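Local coordinates for protein chinitase A (Streptomyces coelicolor, PDB 3EBV) that probably hydrolyses internal linkages of chitin as an endochitinase, this chain being the glycoside hydrolase family 18 barrel domain of a longer secreted protein, at residues His5-Tyr10 and Ala29-Ala34; Gln12-Gly17 and Met269-Asn274; Ala18-Ile23 and Ala54-Tyr59; Ile33-Ala38 and Val78-Gly83. All blocks are in the same frame, centred on the assembly; numbering follows the deposited sequence.

Contact 1: residues His5-Tyr10 and Ala29-Ala34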
loop_
_atom_site.group_PDB
_atom_site.type_symbol
_atom_site.label_atom_id
_atom_site.label_comp_id
_atom_site.label_asym_id
_atom_site.label_seq_id
_atom_site.Cartn_x
_atom_site.Cartn_y
_atom_site.Cartn_z
ATOM N N HIS A 5 -7.792 12.494 -0.541
ATOM C CA HIS A 5 -6.340 12.513 -0.741
ATOM C C HIS A 5 -5.694 11.942 0.488
ATOM O O HIS A 5 -5.747 12.532 1.575
ATOM C CB HIS A 5 -5.787 13.882 -1.048
ATOM C CG HIS A 5 -6.039 14.314 -2.462
ATOM N ND1 HIS A 5 -6.863 15.368 -2.784
ATOM C CD2 HIS A 5 -5.604 13.795 -3.642
ATOM C CE1 HIS A 5 -6.901 15.507 -4.100
ATOM N NE2 HIS A 5 -6.131 14.574 -4.645
ATOM N N ALA A 6 -5.063 10.802 0.284
ATOM C CA ALA A 6 -4.679 9.909 1.376
ATOM C C ALA A 6 -3.183 9.668 1.402
ATOM O O ALA A 6 -2.496 9.607 0.363
ATOM C CB ALA A 6 -5.364 8.574 1.217
ATOM N N VAL A 7 -2.698 9.439 2.634
ATOM C CA VAL A 7 -1.353 8.901 2.865
ATOM C C VAL A 7 -1.559 7.546 3.518
ATOM O O VAL A 7 -2.261 7.459 4.559
ATOM C CB VAL A 7 -0.502 9.799 3.798
ATOM C CG1 VAL A 7 0.882 9.152 3.999
ATOM C CG2 VAL A 7 -0.331 11.201 3.175
ATOM N N THR A 8 -1.003 6.491 2.920
ATOM C CA THR A 8 -1.043 5.128 3.522
ATOM C C THR A 8 0.289 4.886 4.198
ATOM O O THR A 8 1.348 5.205 3.635
ATOM C CB THR A 8 -1.262 4.049 2.423
ATOM O OG1 THR A 8 -2.511 4.285 1.761
ATOM C CG2 THR A 8 -1.258 2.633 2.972
ATOM N N GLY A 9 0.254 4.327 5.407
ATOM C CA GLY A 9 1.516 3.925 6.067
ATOM C C GLY A 9 1.459 2.519 6.583
ATOM O O GLY A 9 0.414 2.096 7.089
ATOM N N TYR A 10 2.547 1.781 6.396
ATOM C CA TYR A 10 2.641 0.410 6.946
ATOM C C TYR A 10 3.097 0.451 8.387
ATOM O O TYR A 10 4.150 1.025 8.653
ATOM C CB TYR A 10 3.608 -0.436 6.120
ATOM C CG TYR A 10 2.987 -0.860 4.809
ATOM C CD1 TYR A 10 2.385 -2.115 4.697
ATOM C CD2 TYR A 10 2.956 0.006 3.697
ATOM C CE1 TYR A 10 1.759 -2.529 3.499
ATOM C CE2 TYR A 10 2.329 -0.410 2.507
ATOM C CZ TYR A 10 1.742 -1.655 2.427
ATOM O OH TYR A 10 1.125 -2.021 1.253
ATOM N N ALA A 29 -1.040 12.097 10.275
ATOM C CA ALA A 29 -0.964 12.237 8.807
ATOM C C ALA A 29 -1.444 11.005 8.067
ATOM O O ALA A 29 -1.859 11.101 6.900
ATOM C CB ALA A 29 0.461 12.535 8.393
ATOM N N TYR A 30 -1.364 9.827 8.705
ATOM C CA TYR A 30 -1.713 8.600 8.021
ATOM C C TYR A 30 -3.210 8.374 8.010
ATOM O O TYR A 30 -3.843 8.193 9.052
ATOM C CB TYR A 30 -0.986 7.416 8.656
ATOM C CG TYR A 30 0.497 7.504 8.462
ATOM C CD1 TYR A 30 1.067 7.203 7.220
ATOM C CD2 TYR A 30 1.348 7.938 9.510
ATOM C CE1 TYR A 30 2.437 7.300 7.022
ATOM C CE2 TYR A 30 2.744 8.026 9.311
ATOM C CZ TYR A 30 3.284 7.696 8.064
ATOM O OH TYR A 30 4.653 7.734 7.789
ATOM N N ASP A 31 -3.778 8.346 6.809
ATOM C CA ASP A 31 -5.220 8.150 6.642
ATOM C C ASP A 31 -5.586 6.690 6.567
ATOM O O ASP A 31 -6.697 6.308 6.926
ATOM C CB ASP A 31 -5.669 8.813 5.344
ATOM C CG ASP A 31 -5.325 10.250 5.327
ATOM O OD1 ASP A 31 -5.926 11.031 6.116
ATOM O OD2 ASP A 31 -4.459 10.661 4.553
ATOM N N ILE A 32 -4.670 5.871 6.050
ATOM C CA ILE A 32 -4.853 4.442 5.955
ATOM C C ILE A 32 -3.625 3.833 6.594
ATOM O O ILE A 32 -2.500 4.182 6.230
ATOM C CB ILE A 32 -4.976 3.936 4.490
ATOM C CG1 ILE A 32 -6.175 4.603 3.792
ATOM C CG2 ILE A 32 -5.122 2.403 4.453
ATOM C CD1 ILE A 32 -6.263 4.240 2.283
ATOM N N ILE A 33 -3.857 2.965 7.577
ATOM C CA ILE A 33 -2.772 2.255 8.268
ATOM C C ILE A 33 -2.873 0.791 7.898
ATOM O O ILE A 33 -3.914 0.153 8.153
ATOM C CB ILE A 33 -2.862 2.455 9.822
ATOM C CG1 ILE A 33 -2.814 3.938 10.174
ATOM C CG2 ILE A 33 -1.754 1.600 10.505
ATOM C CD1 ILE A 33 -3.237 4.224 11.646
ATOM N N ALA A 34 -1.830 0.283 7.247
ATOM C CA ALA A 34 -1.753 -1.115 6.815
ATOM C C ALA A 34 -0.902 -1.920 7.804
ATOM O O ALA A 34 0.296 -1.654 7.983
ATOM C CB ALA A 34 -1.204 -1.210 5.373
#

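Contact 2: residues Gln12-Gly17 and Met269-Asn274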
loop_
_atom_site.group_PDB
_atom_site.type_symbol
_atom_site.label_atom_id
_atom_site.label_comp_id
_atom_site.label_asym_id
_atom_site.label_seq_id
_atom_site.Cartn_x
_atom_site.Cartn_y
_atom_site.Cartn_z
ATOM N N GLN A 12 4.392 -1.832 11.490
ATOM C CA GLN A 12 5.022 -3.155 11.665
ATOM C C GLN A 12 4.525 -3.970 12.853
ATOM O O GLN A 12 4.662 -3.537 14.000
ATOM C CB GLN A 12 6.518 -3.021 11.824
ATOM C CG GLN A 12 7.194 -2.328 10.596
ATOM C CD GLN A 12 8.645 -1.910 10.862
ATOM O OE1 GLN A 12 9.270 -1.268 10.032
ATOM N NE2 GLN A 12 9.225 -2.346 12.014
ATOM N N ASN A 13 4.019 -5.154 12.568
ATOM C CA ASN A 13 3.718 -6.141 13.641
ATOM C C ASN A 13 4.940 -6.978 13.956
ATOM O O ASN A 13 4.844 -8.203 14.049
ATOM C CB ASN A 13 2.548 -7.038 13.179
ATOM C CG ASN A 13 2.108 -8.020 14.267
ATOM O OD1 ASN A 13 2.029 -7.640 15.424
ATOM N ND2 ASN A 13 1.811 -9.255 13.879
ATOM N N PHE A 14 6.086 -6.323 14.118
ATOM C CA PHE A 14 7.351 -7.027 14.349
ATOM C C PHE A 14 8.397 -5.976 14.617
ATOM O O PHE A 14 8.210 -4.800 14.290
ATOM C CB PHE A 14 7.754 -7.930 13.161
ATOM C CG PHE A 14 7.866 -7.186 11.837
ATOM C CD1 PHE A 14 9.074 -6.613 11.461
ATOM C CD2 PHE A 14 6.766 -7.085 10.997
ATOM C CE1 PHE A 14 9.184 -5.898 10.263
ATOM C CE2 PHE A 14 6.878 -6.397 9.781
ATOM C CZ PHE A 14 8.079 -5.804 9.422
ATOM N N ASN A 15 9.520 -6.395 15.190
ATOM C CA ASN A 15 10.610 -5.480 15.488
ATOM C C ASN A 15 11.766 -5.764 14.534
ATOM O O ASN A 15 12.310 -6.893 14.510
ATOM C CB ASN A 15 11.045 -5.723 16.962
ATOM C CG ASN A 15 12.185 -4.830 17.411
ATOM O OD1 ASN A 15 12.758 -4.075 16.650
ATOM N ND2 ASN A 15 12.539 -4.950 18.691
ATOM N N ASN A 16 12.130 -4.771 13.708
ATOM C CA ASN A 16 13.243 -4.900 12.776
ATOM C C ASN A 16 14.344 -3.873 13.046
ATOM O O ASN A 16 15.166 -3.596 12.176
ATOM C CB ASN A 16 12.779 -4.736 11.310
ATOM C CG ASN A 16 12.138 -3.359 11.065
ATOM O OD1 ASN A 16 12.129 -2.520 11.969
ATOM N ND2 ASN A 16 11.583 -3.142 9.856
ATOM N N GLY A 17 14.358 -3.333 14.255
ATOM C CA GLY A 17 15.325 -2.305 14.581
ATOM C C GLY A 17 14.762 -0.892 14.462
ATOM O O GLY A 17 15.350 0.051 14.996
HETATM N N MSE A 269 2.266 6.739 -0.223
HETATM C CA MSE A 269 2.325 5.608 0.728
HETATM C C MSE A 269 3.768 5.511 1.210
HETATM O O MSE A 269 4.706 5.864 0.479
HETATM C CB MSE A 269 1.929 4.303 0.015
HETATM C CG MSE A 269 2.131 3.038 0.873
HETATM SE SE MSE A 269 3.998 2.325 0.708
HETATM C CE MSE A 269 3.732 1.067 -0.770
ATOM N N THR A 270 3.974 5.022 2.452
ATOM C CA THR A 270 5.357 4.724 2.863
ATOM C C THR A 270 5.504 3.434 3.680
ATOM O O THR A 270 4.629 3.075 4.512
ATOM C CB THR A 270 6.000 5.906 3.620
ATOM O OG1 THR A 270 7.420 5.713 3.715
ATOM C CG2 THR A 270 5.421 6.054 5.009
ATOM N N TRP A 271 6.636 2.775 3.396
ATOM C CA TRP A 271 7.158 1.714 4.264
ATOM C C TRP A 271 8.262 2.387 5.079
ATOM O O TRP A 271 9.277 2.794 4.481
ATOM C CB TRP A 271 7.757 0.614 3.400
ATOM C CG TRP A 271 8.388 -0.445 4.279
ATOM C CD1 TRP A 271 9.718 -0.538 4.601
ATOM C CD2 TRP A 271 7.710 -1.497 4.968
ATOM N NE1 TRP A 271 9.910 -1.613 5.473
ATOM C CE2 TRP A 271 8.696 -2.220 5.691
ATOM C CE3 TRP A 271 6.370 -1.908 5.026
ATOM C CZ2 TRP A 271 8.367 -3.336 6.492
ATOM C CZ3 TRP A 271 6.039 -3.001 5.808
ATOM C CH2 TRP A 271 7.044 -3.711 6.524
ATOM N N SER A 272 8.120 2.560 6.408
ATOM C CA SER A 272 6.988 2.185 7.257
ATOM C C SER A 272 6.800 3.326 8.269
ATOM O O SER A 272 7.668 4.190 8.411
ATOM C CB SER A 272 7.295 0.892 8.049
ATOM O OG SER A 272 8.446 1.126 8.877
ATOM N N THR A 273 5.704 3.310 9.015
ATOM C CA THR A 273 5.504 4.316 10.079
ATOM C C THR A 273 6.667 4.224 11.096
ATOM O O THR A 273 7.110 5.249 11.627
ATOM C CB THR A 273 4.128 4.168 10.765
ATOM O OG1 THR A 273 4.062 2.925 11.464
ATOM C CG2 THR A 273 2.996 4.161 9.713
ATOM N N ASN A 274 7.166 3.019 11.305
ATOM C CA ASN A 274 8.247 2.811 12.318
ATOM C C ASN A 274 9.527 3.458 11.864
ATOM O O ASN A 274 10.211 4.155 12.656
ATOM C CB ASN A 274 8.430 1.305 12.549
ATOM C CG ASN A 274 7.126 0.627 12.905
ATOM O OD1 ASN A 274 6.306 0.280 12.023
ATOM N ND2 ASN A 274 6.906 0.411 14.212
HETATM O O HOH W 1 5.187 -1.416 15.680
#

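Contact 3: residues Ala18-Ile23 and Ala54-Tyr59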
loop_
_atom_site.group_PDB
_atom_site.type_symbol
_atom_site.label_atom_id
_atom_site.label_comp_id
_atom_site.label_asym_id
_atom_site.label_seq_id
_atom_site.Cartn_x
_atom_site.Cartn_y
_atom_site.Cartn_z
ATOM N N ALA A 18 13.635 -0.741 13.744
ATOM C CA ALA A 18 12.958 0.567 13.708
ATOM C C ALA A 18 12.307 0.886 15.050
ATOM O O ALA A 18 12.192 0.031 15.945
ATOM C CB ALA A 18 11.888 0.574 12.579
ATOM N N THR A 19 11.824 2.106 15.203
ATOM C CA THR A 19 11.116 2.503 16.416
ATOM C C THR A 19 9.841 1.698 16.619
ATOM O O THR A 19 8.982 1.671 15.737
ATOM C CB THR A 19 10.761 4.017 16.359
ATOM O OG1 THR A 19 11.971 4.781 16.341
ATOM C CG2 THR A 19 9.935 4.467 17.565
ATOM N N VAL A 20 9.724 1.021 17.757
ATOM C CA VAL A 20 8.526 0.259 18.042
ATOM C C VAL A 20 7.383 1.194 18.358
ATOM O O VAL A 20 7.544 2.188 19.090
ATOM C CB VAL A 20 8.774 -0.738 19.232
ATOM C CG1 VAL A 20 7.466 -1.355 19.712
ATOM C CG2 VAL A 20 9.717 -1.827 18.775
ATOM N N GLN A 21 6.210 0.879 17.791
ATOM C CA GLN A 21 5.035 1.712 17.949
ATOM C C GLN A 21 3.802 0.893 18.275
ATOM O O GLN A 21 3.632 -0.202 17.728
ATOM C CB GLN A 21 4.705 2.495 16.647
ATOM C CG GLN A 21 5.777 3.487 16.203
ATOM C CD GLN A 21 5.354 4.246 14.968
ATOM O OE1 GLN A 21 4.989 3.628 13.958
ATOM N NE2 GLN A 21 5.434 5.582 15.011
ATOM N N LYS A 22 2.940 1.450 19.126
ATOM C CA LYS A 22 1.544 0.995 19.188
ATOM C C LYS A 22 0.807 1.633 18.015
ATOM O O LYS A 22 1.286 2.617 17.430
ATOM C CB LYS A 22 0.885 1.405 20.511
ATOM C CG LYS A 22 1.583 0.760 21.709
ATOM C CD LYS A 22 1.001 1.246 23.022
ATOM C CE LYS A 22 1.659 0.522 24.185
ATOM N NZ LYS A 22 1.290 1.069 25.532
ATOM N N ILE A 23 -0.362 1.105 17.675
ATOM C CA ILE A 23 -1.185 1.785 16.673
ATOM C C ILE A 23 -1.453 3.237 17.093
ATOM O O ILE A 23 -1.503 4.127 16.257
ATOM C CB ILE A 23 -2.518 0.998 16.434
ATOM C CG1 ILE A 23 -2.227 -0.314 15.670
ATOM C CG2 ILE A 23 -3.603 1.883 15.776
ATOM C CD1 ILE A 23 -1.893 -0.115 14.136
ATOM N N ALA A 54 4.979 -9.888 22.416
ATOM C CA ALA A 54 6.333 -10.016 22.968
ATOM C C ALA A 54 7.333 -9.064 22.303
ATOM O O ALA A 54 8.047 -8.329 22.994
ATOM C CB ALA A 54 6.809 -11.446 22.850
ATOM N N GLY A 55 7.377 -9.062 20.973
ATOM C CA GLY A 55 8.317 -8.206 20.260
ATOM C C GLY A 55 7.974 -6.721 20.305
ATOM O O GLY A 55 8.798 -5.863 19.950
ATOM N N LEU A 56 6.753 -6.403 20.716
ATOM C CA LEU A 56 6.283 -5.013 20.735
ATOM C C LEU A 56 6.130 -4.467 22.149
ATOM O O LEU A 56 5.311 -3.572 22.404
ATOM C CB LEU A 56 4.960 -4.854 19.969
ATOM C CG LEU A 56 4.988 -5.302 18.494
ATOM C CD1 LEU A 56 3.556 -5.283 17.951
ATOM C CD2 LEU A 56 5.949 -4.416 17.694
ATOM N N GLY A 57 6.925 -5.020 23.068
ATOM C CA GLY A 57 6.995 -4.497 24.440
ATOM C C GLY A 57 5.760 -4.818 25.268
ATOM O O GLY A 57 5.394 -4.060 26.174
ATOM N N GLY A 58 5.112 -5.934 24.957
ATOM C CA GLY A 58 3.974 -6.408 25.742
ATOM C C GLY A 58 2.630 -5.791 25.386
ATOM O O GLY A 58 1.679 -5.872 26.151
ATOM N N TYR A 59 2.553 -5.168 24.210
ATOM C CA TYR A 59 1.316 -4.617 23.673
ATOM C C TYR A 59 0.249 -5.700 23.602
ATOM O O TYR A 59 0.483 -6.748 22.990
ATOM C CB TYR A 59 1.656 -4.127 22.259
ATOM C CG TYR A 59 0.660 -3.267 21.523
ATOM C CD1 TYR A 59 -0.225 -2.401 22.181
ATOM C CD2 TYR A 59 0.679 -3.248 20.121
ATOM C CE1 TYR A 59 -1.122 -1.577 21.454
ATOM C CE2 TYR A 59 -0.206 -2.439 19.405
ATOM C CZ TYR A 59 -1.076 -1.607 20.048
ATOM O OH TYR A 59 -1.898 -0.789 19.324
#

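Contact 4: residues Ile33-Ala38 and Val78-Gly83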
loop_
_atom_site.group_PDB
_atom_site.type_symbol
_atom_site.label_atom_id
_atom_site.label_comp_id
_atom_site.label_asym_id
_atom_site.label_seq_id
_atom_site.Cartn_x
_atom_site.Cartn_y
_atom_site.Cartn_z
ATOM N N ILE A 33 -3.857 2.965 7.577
ATOM C CA ILE A 33 -2.772 2.255 8.268
ATOM C C ILE A 33 -2.873 0.791 7.898
ATOM O O ILE A 33 -3.914 0.153 8.153
ATOM C CB ILE A 33 -2.862 2.455 9.822
ATOM C CG1 ILE A 33 -2.814 3.938 10.174
ATOM C CG2 ILE A 33 -1.754 1.600 10.505
ATOM C CD1 ILE A 33 -3.237 4.224 11.646
ATOM N N ALA A 34 -1.830 0.283 7.247
ATOM C CA ALA A 34 -1.753 -1.115 6.815
ATOM C C ALA A 34 -0.902 -1.920 7.804
ATOM O O ALA A 34 0.296 -1.654 7.983
ATOM C CB ALA A 34 -1.204 -1.210 5.373
ATOM N N VAL A 35 -1.557 -2.873 8.488
ATOM C CA VAL A 35 -0.903 -3.691 9.501
ATOM C C VAL A 35 -0.095 -4.800 8.812
ATOM O O VAL A 35 -0.647 -5.659 8.085
ATOM C CB VAL A 35 -1.962 -4.257 10.429
ATOM C CG1 VAL A 35 -1.328 -5.307 11.377
ATOM C CG2 VAL A 35 -2.598 -3.136 11.210
ATOM N N ALA A 36 1.223 -4.790 9.020
ATOM C CA ALA A 36 2.128 -5.665 8.316
ATOM C C ALA A 36 2.697 -6.748 9.265
ATOM O O ALA A 36 3.547 -6.407 10.090
ATOM C CB ALA A 36 3.301 -4.830 7.725
ATOM N N PHE A 37 2.337 -8.036 9.151
ATOM C CA PHE A 37 1.483 -8.614 8.113
ATOM C C PHE A 37 0.685 -9.773 8.713
ATOM O O PHE A 37 1.017 -10.278 9.811
ATOM C CB PHE A 37 2.345 -9.226 7.014
ATOM C CG PHE A 37 3.209 -8.241 6.272
ATOM C CD1 PHE A 37 2.680 -7.505 5.210
ATOM C CD2 PHE A 37 4.543 -8.075 6.614
ATOM C CE1 PHE A 37 3.480 -6.604 4.511
ATOM C CE2 PHE A 37 5.352 -7.173 5.898
ATOM C CZ PHE A 37 4.808 -6.431 4.853
ATOM N N ALA A 38 -0.326 -10.206 7.977
ATOM C CA ALA A 38 -0.944 -11.514 8.261
ATOM C C ALA A 38 0.084 -12.606 7.952
ATOM O O ALA A 38 1.030 -12.377 7.201
ATOM C CB ALA A 38 -2.217 -11.712 7.477
ATOM N N VAL A 78 -8.013 1.211 9.035
ATOM C CA VAL A 78 -6.934 0.300 9.407
ATOM C C VAL A 78 -7.193 -1.006 8.692
ATOM O O VAL A 78 -8.264 -1.594 8.865
ATOM C CB VAL A 78 -6.859 0.054 10.955
ATOM C CG1 VAL A 78 -5.669 -0.837 11.324
ATOM C CG2 VAL A 78 -6.779 1.395 11.699
ATOM N N ILE A 79 -6.244 -1.454 7.882
ATOM C CA ILE A 79 -6.437 -2.656 7.084
ATOM C C ILE A 79 -5.340 -3.668 7.384
ATOM O O ILE A 79 -4.301 -3.301 7.942
ATOM C CB ILE A 79 -6.476 -2.292 5.558
ATOM C CG1 ILE A 79 -5.121 -1.703 5.108
ATOM C CG2 ILE A 79 -7.655 -1.331 5.295
ATOM C CD1 ILE A 79 -5.130 -1.243 3.615
ATOM N N ILE A 80 -5.586 -4.939 7.067
ATOM C CA ILE A 80 -4.578 -5.991 7.231
ATOM C C ILE A 80 -3.826 -6.225 5.927
ATOM O O ILE A 80 -4.460 -6.478 4.895
ATOM C CB ILE A 80 -5.217 -7.315 7.820
ATOM C CG1 ILE A 80 -4.176 -8.375 8.085
ATOM C CG2 ILE A 80 -6.362 -7.841 6.926
ATOM C CD1 ILE A 80 -3.166 -7.974 9.175
ATOM N N SER A 81 -2.487 -6.196 5.982
ATOM C CA SER A 81 -1.695 -6.477 4.776
ATOM C C SER A 81 -1.302 -7.921 4.744
ATOM O O SER A 81 -0.819 -8.467 5.754
ATOM C CB SER A 81 -0.457 -5.572 4.707
ATOM O OG SER A 81 0.258 -5.798 3.508
ATOM N N VAL A 82 -1.470 -8.559 3.589
ATOM C CA VAL A 82 -1.051 -9.943 3.379
ATOM C C VAL A 82 0.217 -10.006 2.545
ATOM O O VAL A 82 0.301 -9.333 1.501
ATOM C CB VAL A 82 -2.166 -10.744 2.668
ATOM C CG1 VAL A 82 -1.742 -12.187 2.483
ATOM C CG2 VAL A 82 -3.474 -10.643 3.476
ATOM N N GLY A 83 1.201 -10.786 2.969
ATOM C CA GLY A 83 2.396 -10.985 2.157
ATOM C C GLY A 83 3.622 -10.445 2.822
ATOM O O GLY A 83 4.026 -10.926 3.891
HETATM O O HOH W 2 2.179 -12.908 4.790
#

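Contact 1: residues His5-Tyr10 and Ala29-Ala34
The carboxylate of D31 turns back onto strand 6-12, which neighbours strand 32-40 in parallel in the TIM barrel. D31 OD2 takes the N-H of V7 at 2.9 Å on the anti lone pair. V7 is held from its carbonyl side too: V7 O accepts from D31 N at 2.9 Å and from I32 N at 3.2 Å. Further on, G9 N donates to I32 O and A34 N to G9 O. The Y30 ring comes up against the glycine through CD1, 3.5 Å from G9 N, where any side chain at position 9 would collide; V7 CG1 meets this ring obliquely. On the face of T8 and Y10, A34 CB sits over the Y10 ring, 4.0 Å from its centroid, and the T8 and I32 side chains cross obliquely, T8 OG1 against I32 CB. Y10 OH goes on to D117, Y30 OH to D276. An alanine in place of D31 would remove OD2 and would probably loosen the start of the strand and deprive H292 of an acceptor, its NE2 also bonding that oxygen. Two donors on one buried carboxylate oxygen are consistent with an ionised D31, which may favour a protonated H292.

Contact 2: residues Gln12-Gly17 and Met269-Asn274
Q12 meets the turn from strand 267-271 into helix 273-278 with both its backbone N-H and its amide. Its N donates to N274 OD1 at 2.9 Å, on a lone pair, while its extended side chain stacks along N274 with the two amide planes 24° apart. At the tip, S272 OG donates to Q12 OE1 at 2.8 Å from above the amide plane. Beside this, F14 and W271 meet tip to tip, F14 CZ to W271 CH2, at 3.7 Å.

Behind these, N16 ND2 donates to Q12 OE1 and Q12 NE2 to N16 OD1, both from above the accepting carbonyl plane, and a water joins Q12 O to N274 ND2. Q12 CB lies over the centre of one face of the F14 ring and S272 CB over one face of the indole, next to the cis peptide between W271 and S272. S272 OG also caps helix 273-278 at W275 N. An alanine at Q12 would lose OE1 and NE2 and would probably free S272 and N16 to shift. A cis-bonded tryptophan here is a family 18 hallmark, consistent with W271 lining the sugar-binding cleft; the amide network behind it probably limits its movement.

Contact 3: residues Ala18-Ile23 and Ala54-Tyr59
The loop 54-59, leading from strand 47-48 into helix 61-73, opens with a type I turn from A54 to G57 and faces 18-23, in the loop that runs from strand 6-12 to strand 32-40. Its first approach comes at G55, whose O lies 4.3 Å from V20 CG2. L56 follows: its CD2 reaches V20 CG1 at 4.0 Å, a loose apolar touch in which the two side chains cross obliquely, while L56 also packs on W11. G57 and G58, at positive phi angles that glycine adopts most easily, bring the chain round to Y59.

Y59 carries most of the contact. Its CG stands anti to the backbone N (chi1 -169°), so the ring extends across to K22 and I23. K22 lays its extended methylene chain over one face of the ring: CG is 3.8 Å from the Y59 ring centroid, 20° off the normal, in a CH-pi contact displaced toward the rim, and the chain then leads away. At the far end of the ring the hydroxyl accepts the N-H of I23, with I23 N to Y59 OH 2.9 Å. The same hydroxyl is hydrogen-bonded to D67 of helix 61-73. One phenol thus ties two loops to a helix, with the aliphatic chain of K22 covering one face of its ring; the D67 carboxylate probably strengthens the hydroxyl's hold on I23 N.

Contact 4: residues Ile33-Ala38 and Val78-Gly83
Two neighbouring parallel strands of the TIM barrel, 32-40 and 77-84, make this contact; the axes of 33-38 and 78-83 are inclined by 34° and approach to 4.4 Å. I79 N donates to I33 O at 2.8 Å, V35 N to I79 O in a practically straight bond, and S81 N to V35 O. The next bond comes one residue later than regular alternation would place it: S81 O receives A38 N, at 2.9 Å, beyond the cis peptide that precedes F37. Just after that peptide the F37 ring lies against strand 77-84. A36 CB stands over the centre of one ring face, G83 O 3.7 Å above the opposite face, and S81 OG meets the edge, 3.4 Å from F37 CD1. S81 OG has its hydrogen bond with D117. A water bridges A38 O and G83 O, and G83 has a backbone conformation (phi 116°, psi -118°) in which a side chain would collide with the preceding carbonyl oxygen.

I33, V35, A38, V78, I80 and V82 point to the face of the sheet away from the barrel interior. V35 CG2 touches V78 CG1 at 3.8 Å, and I80 reaches across with CD1 to V35 CG1. Helix 61-73, through K71 and V68, and F49 back this face. A34, I79 and S81 look instead into the barrel, between Y10 of strand 6-12 and strand 115-120, which carries the middle of the family's DxxDxDxE signature, D117 and D119.

Contacts 1 and 4 share I33 and A34, so strand 32-40 is gripped from both flanks; their centres lie about 12 Å apart, and Y10 CE1 and S81 OG meet at 3.6 Å inside the barrel, where both residues bond D117 of the family 18 signature. Contact 2 adds the last strand: T8 O lies 2.9 Å from T270 N, closing the barrel beside contact 1. W271 CZ3 comes within 3.8 Å of F37 CZ, joining contacts 2 and 4 at what is probably the substrate cleft. Contact 3, about 10 Å from contact 2 between centres, lies farther out, connected by T273 OG1 and Q21 OE1 at 2.8 Å and reaching contact 4 through I23.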